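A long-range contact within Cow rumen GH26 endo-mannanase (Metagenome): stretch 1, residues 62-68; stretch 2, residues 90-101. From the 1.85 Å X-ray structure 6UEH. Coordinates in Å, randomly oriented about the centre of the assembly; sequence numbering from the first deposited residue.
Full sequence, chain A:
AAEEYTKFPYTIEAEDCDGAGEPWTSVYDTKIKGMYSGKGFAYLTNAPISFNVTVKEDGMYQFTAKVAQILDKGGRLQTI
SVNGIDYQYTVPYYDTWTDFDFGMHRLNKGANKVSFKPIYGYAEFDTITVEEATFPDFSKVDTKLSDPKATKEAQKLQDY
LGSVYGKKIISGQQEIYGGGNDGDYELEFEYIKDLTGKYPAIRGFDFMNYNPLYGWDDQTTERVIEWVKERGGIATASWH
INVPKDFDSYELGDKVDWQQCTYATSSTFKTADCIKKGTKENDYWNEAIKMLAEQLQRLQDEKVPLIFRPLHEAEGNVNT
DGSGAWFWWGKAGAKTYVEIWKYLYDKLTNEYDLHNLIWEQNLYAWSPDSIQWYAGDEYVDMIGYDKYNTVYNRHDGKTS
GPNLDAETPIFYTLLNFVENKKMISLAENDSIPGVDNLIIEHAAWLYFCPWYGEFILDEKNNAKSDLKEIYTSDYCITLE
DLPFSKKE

Stretch 1 62-68: QFTAKVA
Stretch 2 (90-101) TVPYYDTWTDFD

Residues 62-68 form one continuous β-strand. Residues 90-101 enter as the end of another strand (90-91), pass through a loop, turn a corner at Asp 95 and Thr 96, and become a second strand that runs through 97-101. This last segment lies antiparallel to 62-68, with 140° between the strand directions and a closest axial approach of 4.3 Å. Backbone angles along 62-68 are extended throughout: phi runs from -86° at Lys 66 to -147° at Ala 65, and psi from 108° at Lys 66 to 171° at Val 67; Asp 95, at -95/2, breaks the extended run of the other chain segment.

The register pairs Thr 64 with Asp 101 (CA-CA 4.8 Å), Ala 65 with Phe 100 (5.5 Å), Lys 66 with Asp 99 (4.4 Å) and Val 67 with Thr 98 (5.3 Å). Hydrogen-bonded and non-hydrogen-bonded pairs alternate. Ala 65 N donates to Phe 100 O at 3.2 Å, and Phe 100 N returns a bond to Ala 65 O at 2.8 Å. Two stations along, Val 67 N to Thr 98 O is 2.8 Å and nearly linear at 177°, while Thr 98 N to Val 67 O is also 2.8 Å. Between these rings, CA-H groups approach carbonyls, as from Asp 99 CA to Ala 65 O at 3.4 Å.

Ala 65, Val 67, Thr 98 and Phe 100 share one face. Val 67 (chi1 m) is buried there, its compact branched side chain filling space among apolar groups: its CG2 lies 3.8 Å from Phe 100 CB, 4.2 Å from Val 91 CG1 and 4.2 Å from Tyr 94 CD2. Phe 100 is t with chi2 85°, and its ring leads away from the partner strand. Thr 98 (m) uses its hydroxyl locally, Thr 98 OG1 donating to Thr 96 O at 2.8 Å, a bond within its own stretch.

The other face carries Thr 64, Lys 66, Asp 99 and Asp 101, a polar set suited to solvent. Lys 66 (t, p, p, t) curls its long chain so that NZ reaches Asp 99 OD1 at 3.1 Å, a salt bridge whose hydrogen bond is weak; Asp 99 is m. The methylenes of Lys 66 add an apolar contact, Lys 66 CG lying 3.8 Å from Trp 97 CB. Gln 62 (t, p, chi3 47°) sends NE2 to OD1 of Asp 101 (t) at a very short 2.4 Å, and a water lies 2.7 Å from Gln 62 OE1 and 3.0 Å from Asp 101 OD2.

Near the corner, small Ala 68 admits close neighbours: its CB is 3.4 Å from Tyr 94 O and 4.0 Å from Trp 97 CZ3. Tyr 94 has chi1 -70° (m) and chi2 -38°; Trp 97 has chi1 -66° (m) and chi2 116°.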

ATOM      1  N   GLN A  62      -1.168 -12.505 -18.410  1.00 16.72           N
ATOM      2  CA  GLN A  62      -1.748 -11.246 -18.853  1.00 17.03           C
ATOM      3  C   GLN A  62      -3.031 -11.476 -19.647  1.00 17.68           C
ATOM      4  O   GLN A  62      -3.064 -12.286 -20.576  1.00 17.24           O
ATOM      5  CB  GLN A  62      -0.737 -10.468 -19.698  1.00 18.79           C
ATOM      6  CG  GLN A  62      -1.306  -9.234 -20.382  1.00 20.16           C
ATOM      7  CD  GLN A  62      -1.692  -8.149 -19.400  1.00 20.63           C
ATOM      8  OE1 GLN A  62      -0.929  -7.818 -18.493  1.00 22.43           O
ATOM      9  NE2 GLN A  62      -2.884  -7.588 -19.575  1.00 19.25           N
ATOM     10  N   PHE A  63      -4.086 -10.758 -19.277  1.00 16.15           N
ATOM     11  CA  PHE A  63      -5.376 -10.900 -19.940  1.00 16.22           C
ATOM     12  C   PHE A  63      -5.742  -9.638 -20.713  1.00 17.03           C
ATOM     13  O   PHE A  63      -5.792  -8.543 -20.153  1.00 17.10           O
ATOM     14  CB  PHE A  63      -6.463 -11.239 -18.920  1.00 15.05           C
ATOM     15  CG  PHE A  63      -6.268 -12.573 -18.262  1.00 16.60           C
ATOM     16  CD1 PHE A  63      -5.408 -12.710 -17.182  1.00 17.55           C
ATOM     17  CD2 PHE A  63      -6.927 -13.694 -18.734  1.00 17.08           C
ATOM     18  CE1 PHE A  63      -5.216 -13.938 -16.583  1.00 18.07           C
ATOM     19  CE2 PHE A  63      -6.740 -14.925 -18.138  1.00 17.55           C
ATOM     20  CZ  PHE A  63      -5.885 -15.047 -17.061  1.00 18.01           C
ATOM     21  N   THR A  64      -5.986  -9.806 -22.006  1.00 17.30           N
ATOM     22  CA  THR A  64      -6.351  -8.700 -22.876  1.00 19.91           C
ATOM     23  C   THR A  64      -7.515  -9.133 -23.762  1.00 19.90           C
ATOM     24  O   THR A  64      -7.661 -10.316 -24.068  1.00 18.89           O
ATOM     25  CB  THR A  64      -5.158  -8.252 -23.745  1.00 23.04           C
ATOM     26  OG1 THR A  64      -3.985  -8.148 -22.928  1.00 25.10           O
ATOM     27  CG2 THR A  64      -5.430  -6.904 -24.405  1.00 25.20           C
ATOM     28  N   ALA A  65      -8.353  -8.184 -24.159  1.00 19.50           N
ATOM     29  CA  ALA A  65      -9.464  -8.503 -25.042  1.00 17.09           C
ATOM     30  C   ALA A  65      -9.774  -7.344 -25.975  1.00 17.39           C
ATOM     31  O   ALA A  65      -9.603  -6.178 -25.614  1.00 17.10           O
ATOM     32  CB  ALA A  65     -10.697  -8.879 -24.231  1.00 15.23           C
ATOM     33  N   LYS A  66     -10.209  -7.678 -27.185  1.00 17.50           N
ATOM     34  CA  LYS A  66     -10.699  -6.685 -28.128  1.00 19.02           C
ATOM     35  C   LYS A  66     -12.171  -6.453 -27.830  1.00 16.30           C
ATOM     36  O   LYS A  66     -13.010  -7.320 -28.091  1.00 15.55           O
ATOM     37  CB  LYS A  66     -10.501  -7.147 -29.570  1.00 23.10           C
ATOM     38  CG  LYS A  66     -10.770  -6.068 -30.604  1.00 26.26           C
ATOM     39  CD  LYS A  66      -9.557  -5.177 -30.788  1.00 28.91           C
ATOM     40  CE  LYS A  66      -8.398  -5.959 -31.385  1.00 31.69           C
ATOM     41  NZ  LYS A  66      -7.192  -5.106 -31.573  1.00 33.57           N
ATOM     42  N   VAL A  67     -12.485  -5.294 -27.262  1.00 13.98           N
ATOM     43  CA  VAL A  67     -13.828  -5.068 -26.749  1.00 13.34           C
ATOM     44  C   VAL A  67     -14.486  -3.809 -27.292  1.00 13.61           C
ATOM     45  O   VAL A  67     -13.859  -2.995 -27.971  1.00 13.84           O
ATOM     46  CB  VAL A  67     -13.830  -4.968 -25.209  1.00 13.01           C
ATOM     47  CG1 VAL A  67     -13.150  -6.182 -24.593  1.00 12.29           C
ATOM     48  CG2 VAL A  67     -13.149  -3.682 -24.763  1.00 14.26           C
ATOM     49  N   ALA A  68     -15.771  -3.677 -26.989  1.00 11.77           N
ATOM     50  CA  ALA A  68     -16.508  -2.445 -27.196  1.00 12.14           C
ATOM     51  C   ALA A  68     -17.503  -2.311 -26.054  1.00 13.28           C
ATOM     52  O   ALA A  68     -17.801  -3.288 -25.368  1.00 13.13           O
ATOM     53  CB  ALA A  68     -17.216  -2.444 -28.541  1.00 12.46           C
ATOM     54  N   THR A  90     -13.237  -1.021 -14.996  1.00 23.33           N
ATOM     55  CA  THR A  90     -14.150  -0.091 -15.648  1.00 22.55           C
ATOM     56  C   THR A  90     -13.776   0.083 -17.116  1.00 21.72           C
ATOM     57  O   THR A  90     -12.719   0.632 -17.436  1.00 21.66           O
ATOM     58  CB  THR A  90     -14.151   1.285 -14.964  1.00 24.53           C
ATOM     59  OG1 THR A  90     -14.533   1.140 -13.592  1.00 25.45           O
ATOM     60  CG2 THR A  90     -15.129   2.221 -15.666  1.00 24.41           C
ATOM     61  N   VAL A  91     -14.641  -0.392 -18.006  1.00 19.36           N
ATOM     62  CA  VAL A  91     -14.417  -0.244 -19.439  1.00 18.31           C
ATOM     63  C   VAL A  91     -15.101   1.021 -19.941  1.00 18.24           C
ATOM     64  O   VAL A  91     -16.321   1.156 -19.834  1.00 16.54           O
ATOM     65  CB  VAL A  91     -14.933  -1.463 -20.229  1.00 18.08           C
ATOM     66  CG1 VAL A  91     -14.819  -1.220 -21.728  1.00 18.80           C
ATOM     67  CG2 VAL A  91     -14.165  -2.711 -19.831  1.00 17.74           C
ATOM     68  N   PRO A  92     -14.310   1.967 -20.469  1.00 17.47           N
ATOM     69  CA  PRO A  92     -14.855   3.223 -20.995  1.00 18.64           C
ATOM     70  C   PRO A  92     -15.809   3.002 -22.164  1.00 17.78           C
ATOM     71  O   PRO A  92     -15.898   1.894 -22.694  1.00 17.31           O
ATOM     72  CB  PRO A  92     -13.606   3.985 -21.456  1.00 20.22           C
ATOM     73  CG  PRO A  92     -12.477   3.379 -20.683  1.00 19.36           C
ATOM     74  CD  PRO A  92     -12.838   1.933 -20.529  1.00 16.78           C
ATOM     75  N   TYR A  93     -16.524   4.052 -22.552  1.00 18.60           N
ATOM     76  CA  TYR A  93     -17.340   4.005 -23.756  1.00 18.38           C
ATOM     77  C   TYR A  93     -16.449   3.788 -24.973  1.00 18.54           C
ATOM     78  O   TYR A  93     -15.621   4.639 -25.309  1.00 19.76           O
ATOM     79  CB  TYR A  93     -18.153   5.291 -23.908  1.00 20.37           C
ATOM     80  CG  TYR A  93     -19.015   5.340 -25.151  1.00 22.32           C
ATOM     81  CD1 TYR A  93     -20.285   4.780 -25.161  1.00 21.81           C
ATOM     82  CD2 TYR A  93     -18.564   5.961 -26.311  1.00 23.61           C
ATOM     83  CE1 TYR A  93     -21.080   4.828 -26.290  1.00 22.07           C
ATOM     84  CE2 TYR A  93     -19.351   6.013 -27.445  1.00 24.16           C
ATOM     85  CZ  TYR A  93     -20.607   5.445 -27.429  1.00 23.69           C
ATOM     86  OH  TYR A  93     -21.394   5.496 -28.556  1.00 23.81           O
ATOM     87  N   TYR A  94     -16.610   2.635 -25.614  1.00 17.38           N
ATOM     88  CA  TYR A  94     -15.881   2.310 -26.836  1.00 18.16           C
ATOM     89  C   TYR A  94     -16.870   1.951 -27.935  1.00 16.29           C
ATOM     90  O   TYR A  94     -17.512   0.905 -27.862  1.00 13.76           O
ATOM     91  CB  TYR A  94     -14.918   1.139 -26.615  1.00 18.77           C
ATOM     92  CG  TYR A  94     -13.722   1.431 -25.736  1.00 20.96           C
ATOM     93  CD1 TYR A  94     -13.068   2.656 -25.791  1.00 21.54           C
ATOM     94  CD2 TYR A  94     -13.242   0.470 -24.855  1.00 21.21           C
ATOM     95  CE1 TYR A  94     -11.970   2.914 -24.988  1.00 23.72           C
ATOM     96  CE2 TYR A  94     -12.150   0.718 -24.052  1.00 22.30           C
ATOM     97  CZ  TYR A  94     -11.518   1.938 -24.119  1.00 23.53           C
ATOM     98  OH  TYR A  94     -10.428   2.177 -23.314  1.00 24.40           O
ATOM     99  N   ASP A  95     -16.993   2.803 -28.950  1.00 16.70           N
ATOM    100  CA  ASP A  95     -17.932   2.546 -30.038  1.00 18.32           C
ATOM    101  C   ASP A  95     -17.232   1.863 -31.212  1.00 19.16           C
ATOM    102  O   ASP A  95     -17.838   1.599 -32.253  1.00 19.91           O
ATOM    103  CB  ASP A  95     -18.605   3.848 -30.490  1.00 21.47           C
ATOM    104  CG  ASP A  95     -17.652   4.797 -31.204  1.00 25.21           C
ATOM    105  OD1 ASP A  95     -16.417   4.630 -31.101  1.00 25.73           O
ATOM    106  OD2 ASP A  95     -18.151   5.732 -31.863  1.00 27.24           O
ATOM    107  N   THR A  96     -15.947   1.588 -31.018  1.00 18.61           N
ATOM    108  CA  THR A  96     -15.103   0.926 -32.005  1.00 19.12           C
ATOM    109  C   THR A  96     -14.293  -0.137 -31.272  1.00 18.09           C
ATOM    110  O   THR A  96     -14.013   0.017 -30.083  1.00 16.76           O
ATOM    111  CB  THR A  96     -14.165   1.927 -32.713  1.00 22.59           C
ATOM    112  OG1 THR A  96     -14.922   3.057 -33.160  1.00 25.57           O
ATOM    113  CG2 THR A  96     -13.473   1.286 -33.904  1.00 18.53           C
ATOM    114  N   TRP A  97     -13.933  -1.216 -31.961  1.00 16.78           N
ATOM    115  CA  TRP A  97     -13.170  -2.291 -31.332  1.00 16.69           C
ATOM    116  C   TRP A  97     -11.855  -1.769 -30.759  1.00 18.09           C
ATOM    117  O   TRP A  97     -11.063  -1.141 -31.461  1.00 19.15           O
ATOM    118  CB  TRP A  97     -12.908  -3.423 -32.325  1.00 16.44           C
ATOM    119  CG  TRP A  97     -14.155  -4.116 -32.753  1.00 15.19           C
ATOM    120  CD1 TRP A  97     -14.684  -4.156 -34.011  1.00 15.90           C
ATOM    121  CD2 TRP A  97     -15.052  -4.858 -31.916  1.00 14.50           C
ATOM    122  NE1 TRP A  97     -15.851  -4.884 -34.010  1.00 15.44           N
ATOM    123  CE2 TRP A  97     -16.099  -5.324 -32.736  1.00 14.99           C
ATOM    124  CE3 TRP A  97     -15.069  -5.174 -30.551  1.00 13.81           C
ATOM    125  CZ2 TRP A  97     -17.150  -6.093 -32.238  1.00 15.47           C
ATOM    126  CZ3 TRP A  97     -16.117  -5.935 -30.059  1.00 12.54           C
ATOM    127  CH2 TRP A  97     -17.143  -6.384 -30.900  1.00 13.00           C
ATOM    128  N   THR A  98     -11.640  -2.033 -29.475  1.00 18.03           N
ATOM    129  CA  THR A  98     -10.501  -1.483 -28.749  1.00 18.63           C
ATOM    130  C   THR A  98      -9.876  -2.532 -27.830  1.00 17.57           C
ATOM    131  O   THR A  98     -10.587  -3.244 -27.122  1.00 14.88           O
ATOM    132  CB  THR A  98     -10.922  -0.259 -27.906  1.00 20.27           C
ATOM    133  OG1 THR A  98     -11.706   0.636 -28.709  1.00 20.42           O
ATOM    134  CG2 THR A  98      -9.699   0.476 -27.368  1.00 22.34           C
ATOM    135  N   ASP A  99      -8.551  -2.634 -27.845  1.00 18.43           N
ATOM    136  CA  ASP A  99      -7.861  -3.509 -26.903  1.00 20.54           C
ATOM    137  C   ASP A  99      -7.995  -2.967 -25.487  1.00 20.53           C
ATOM    138  O   ASP A  99      -7.723  -1.793 -25.239  1.00 21.50           O
ATOM    139  CB  ASP A  99      -6.383  -3.655 -27.263  1.00 24.60           C
ATOM    140  CG  ASP A  99      -6.146  -4.677 -28.352  1.00 28.52           C
ATOM    141  OD1 ASP A  99      -7.000  -5.572 -28.522  1.00 28.64           O
ATOM    142  OD2 ASP A  99      -5.103  -4.590 -29.031  1.00 32.17           O
ATOM    143  N   PHE A 100      -8.418  -3.821 -24.561  1.00 19.12           N
ATOM    144  CA  PHE A 100      -8.510  -3.433 -23.161  1.00 18.43           C
ATOM    145  C   PHE A 100      -7.675  -4.366 -22.289  1.00 19.67           C
ATOM    146  O   PHE A 100      -7.695  -5.581 -22.472  1.00 18.82           O
ATOM    147  CB  PHE A 100      -9.965  -3.428 -22.684  1.00 17.26           C
ATOM    148  CG  PHE A 100     -10.142  -2.850 -21.308  1.00 17.74           C
ATOM    149  CD1 PHE A 100     -10.283  -1.482 -21.132  1.00 18.08           C
ATOM    150  CD2 PHE A 100     -10.151  -3.668 -20.191  1.00 17.85           C
ATOM    151  CE1 PHE A 100     -10.436  -0.942 -19.870  1.00 19.29           C
ATOM    152  CE2 PHE A 100     -10.302  -3.135 -18.923  1.00 19.10           C
ATOM    153  CZ  PHE A 100     -10.447  -1.771 -18.763  1.00 19.75           C
ATOM    154  N   ASP A 101      -6.949  -3.780 -21.342  1.00 20.91           N
ATOM    155  CA  ASP A 101      -6.083  -4.523 -20.430  1.00 20.76           C
ATOM    156  C   ASP A 101      -6.872  -4.983 -19.209  1.00 19.40           C
ATOM    157  O   ASP A 101      -7.268  -4.170 -18.372  1.00 20.96           O
ATOM    158  CB  ASP A 101      -4.888  -3.649 -20.022  1.00 23.61           C
ATOM    159  CG  ASP A 101      -3.949  -4.334 -19.037  1.00 26.13           C
ATOM    160  OD1 ASP A 101      -4.036  -5.567 -18.848  1.00 26.80           O
ATOM    161  OD2 ASP A 101      -3.099  -3.626 -18.457  1.00 27.80           O
TER
HETATM  162  O   HOH W   1      -1.160  -5.549 -17.140  1.00 33.10           O